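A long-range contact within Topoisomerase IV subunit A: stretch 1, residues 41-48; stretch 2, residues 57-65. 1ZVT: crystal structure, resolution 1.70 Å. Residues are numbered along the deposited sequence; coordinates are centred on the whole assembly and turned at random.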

# COMPACT_ATOMS: atom_id res chain seq x y z
N GLY A 41 6.88 -15.58 4.23
CA GLY A 41 8.09 -15.24 4.95
C GLY A 41 8.50 -16.41 5.79
O GLY A 41 8.21 -17.55 5.45
N LYS A 42 9.18 -16.10 6.89
CA LYS A 42 9.66 -17.14 7.81
C LYS A 42 8.97 -16.99 9.15
O LYS A 42 8.53 -15.91 9.51
CB LYS A 42 11.17 -17.02 7.99
CG LYS A 42 11.98 -17.43 6.76
CD LYS A 42 13.46 -17.14 6.96
CE LYS A 42 14.27 -17.48 5.71
NZ LYS A 42 15.59 -18.07 6.07
N SER A 43 8.89 -18.09 9.89
CA SER A 43 8.12 -18.11 11.13
C SER A 43 8.77 -17.23 12.21
O SER A 43 8.09 -16.82 13.16
CB SER A 43 7.92 -19.55 11.61
OG SER A 43 9.17 -20.20 11.75
N ASN A 44 10.06 -16.90 12.04
CA ASN A 44 10.76 -16.03 12.97
C ASN A 44 10.90 -14.58 12.50
O ASN A 44 11.82 -13.87 12.92
CB ASN A 44 12.14 -16.61 13.33
CG ASN A 44 13.08 -16.73 12.14
OD1 ASN A 44 12.66 -16.70 10.98
ND2 ASN A 44 14.38 -16.87 12.43
N GLN A 45 9.98 -14.14 11.63
CA GLN A 45 9.96 -12.75 11.21
C GLN A 45 8.53 -12.25 11.45
O GLN A 45 7.61 -13.03 11.38
CB GLN A 45 10.42 -12.59 9.74
CG GLN A 45 9.36 -12.42 8.68
CD GLN A 45 9.89 -12.57 7.24
OE1 GLN A 45 10.11 -13.67 6.77
NE2 GLN A 45 10.08 -11.46 6.54
N PRO A 46 8.36 -10.97 11.78
CA PRO A 46 6.99 -10.52 12.05
C PRO A 46 6.16 -10.33 10.76
O PRO A 46 6.73 -10.09 9.70
CB PRO A 46 7.20 -9.16 12.73
CG PRO A 46 8.46 -8.66 12.12
CD PRO A 46 9.34 -9.88 11.97
N VAL A 47 4.84 -10.47 10.89
CA VAL A 47 3.92 -9.99 9.87
C VAL A 47 3.31 -8.68 10.33
O VAL A 47 3.01 -8.52 11.51
CB VAL A 47 2.83 -11.05 9.48
CG1 VAL A 47 2.05 -11.58 10.69
CG2 VAL A 47 1.89 -10.47 8.37
N VAL A 48 3.20 -7.73 9.41
CA VAL A 48 2.76 -6.37 9.75
C VAL A 48 1.43 -6.08 9.05
O VAL A 48 1.21 -6.54 7.92
CB VAL A 48 3.83 -5.35 9.33
CG1 VAL A 48 3.26 -3.97 9.15
CG2 VAL A 48 4.97 -5.33 10.35
N TYR A 57 0.99 -2.45 12.91
CA TYR A 57 0.98 -3.42 13.98
C TYR A 57 1.79 -4.61 13.52
O TYR A 57 1.69 -4.99 12.36
CB TYR A 57 -0.43 -3.93 14.25
CG TYR A 57 -1.49 -2.90 14.48
CD1 TYR A 57 -2.10 -2.26 13.40
CD2 TYR A 57 -1.95 -2.62 15.77
CE1 TYR A 57 -3.12 -1.32 13.61
CE2 TYR A 57 -2.96 -1.68 15.98
CZ TYR A 57 -3.54 -1.06 14.89
OH TYR A 57 -4.52 -0.11 15.08
N ALA A 58 2.57 -5.21 14.43
CA ALA A 58 3.27 -6.44 14.10
C ALA A 58 2.77 -7.61 14.96
O ALA A 58 2.49 -7.44 16.15
CB ALA A 58 4.76 -6.28 14.30
N ILE A 59 2.69 -8.78 14.34
CA ILE A 59 2.26 -10.00 15.04
C ILE A 59 3.31 -11.09 14.75
O ILE A 59 3.83 -11.17 13.64
CB ILE A 59 0.85 -10.47 14.56
CG1 ILE A 59 -0.25 -9.49 14.99
CG2 ILE A 59 0.52 -11.91 15.03
CD1 ILE A 59 -1.69 -9.93 14.59
N ASP A 60 3.62 -11.90 15.75
CA ASP A 60 4.52 -13.04 15.59
C ASP A 60 3.72 -14.22 15.00
O ASP A 60 2.72 -14.66 15.59
CB ASP A 60 5.12 -13.39 16.97
CG ASP A 60 6.14 -14.53 16.93
OD1 ASP A 60 6.18 -15.32 15.96
OD2 ASP A 60 6.89 -14.68 17.93
N PRO A 61 4.13 -14.74 13.84
CA PRO A 61 3.37 -15.85 13.23
C PRO A 61 3.15 -17.06 14.16
O PRO A 61 2.15 -17.76 13.99
CB PRO A 61 4.23 -16.25 12.03
CG PRO A 61 4.98 -14.98 11.68
CD PRO A 61 5.30 -14.36 13.01
N ILE A 62 4.02 -17.27 15.14
CA ILE A 62 3.87 -18.47 16.01
C ILE A 62 2.60 -18.41 16.88
O ILE A 62 2.15 -19.44 17.43
CB ILE A 62 5.13 -18.77 16.84
CG1 ILE A 62 5.50 -17.60 17.74
CG2 ILE A 62 6.30 -19.11 15.91
CD1 ILE A 62 4.81 -17.54 19.05
N THR A 63 2.04 -17.20 17.00
CA THR A 63 0.83 -16.98 17.80
C THR A 63 -0.45 -17.14 16.97
O THR A 63 -1.56 -17.01 17.50
CB THR A 63 0.83 -15.57 18.42
OG1 THR A 63 0.72 -14.59 17.38
CG2 THR A 63 2.09 -15.29 19.23
N LEU A 64 -0.31 -17.42 15.67
CA LEU A 64 -1.48 -17.51 14.79
C LEU A 64 -1.88 -18.98 14.56
O LEU A 64 -1.02 -19.87 14.60
CB LEU A 64 -1.19 -16.83 13.44
CG LEU A 64 -0.95 -15.32 13.51
CD1 LEU A 64 -0.61 -14.79 12.13
CD2 LEU A 64 -2.17 -14.62 14.09
N PRO A 65 -3.18 -19.23 14.30
CA PRO A 65 -3.66 -20.59 14.03
C PRO A 65 -3.18 -21.09 12.66
O PRO A 65 -2.80 -20.30 11.80
CB PRO A 65 -5.19 -20.44 14.07
CG PRO A 65 -5.44 -19.02 13.68
CD PRO A 65 -4.27 -18.24 14.25

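Three residues account for much of the surface in this contact: V47 at the start of a strand in the first stretch, P61 just past the end of a strand in the second, and S43 in the turn that faces P61. Together they show how a short antiparallel pairing passes into a packing of loops.

V47 is the anchor. It forms an antiparallel hydrogen-bonded pair with I59, and both bonds are short and nearly straight: V47 N donates to I59 O at 3.0 Å, with an angle of 160° at the hydrogen, and I59 N donates to V47 O at 2.9 Å, with an angle of 163°. V47 O also lies 3.3 Å from A58 CA, a CA-H...O contact that supplements the stronger bond. A beta-branched residue such as valine favours the extended backbone found here, and its compact side chain covers the neighbouring strand without needing a long reach. V47 and I59 share one face of the sheet, where V47 CG1 comes 4.2 Å from I59 CB. V47 CG1 also lies 4.4 Å from L64 CD1, so it also meets a residue beyond the 3-10 segment.

The next pair, V48 with A58, is of the non-hydrogen-bonded kind, and its CA atoms are closer, 4.4 Å apart against 5.4 Å for V47 and I59. Their side chains occupy the other face, with V48 CG2 4.1 Å from A58 CB. The small methyl of A58 serves two neighbours, since P46 CB also lies 4.1 Å from A58 CB. On the backbone, V48 CA approaches Y57 O at 3.1 Å in another CA-H...O contact.

P61 opens the 3-10 segment, and its CA-to-CB bond points toward the first stretch. Having no amide hydrogen, proline cannot extend the ladder of N-H...O bonds; instead its ring carbon CD sits 3.1 Å from Q45 O and 3.7 Å from S43 O. The ring thus packs against backbone carbonyls, and its phi of -54° suits the tight winding of the segment. D60, just before it, steadies this start: D60 OD1 accepts a hydrogen bond from I62 N at 3.0 Å, while D60 O accepts one from T63 N, also at 3.0 Å.

S43 meets P61 largely through its main chain. It lies within the type I turn from K42 to Q45, closed by a hydrogen bond of 3.1 Å from Q45 N to K42 O, and its phi and psi of -68° and -19° fit such a turn. Its carbonyl faces the second stretch, with S43 O 4.0 Å from I62 CG2. A small polar residue suits this partly exposed bend, and its hydroxyl is hydrogen-bonded elsewhere in the structure. The turn is further braced by Q45, whose OE1 accepts a hydrogen bond of 2.6 Å from K42 N.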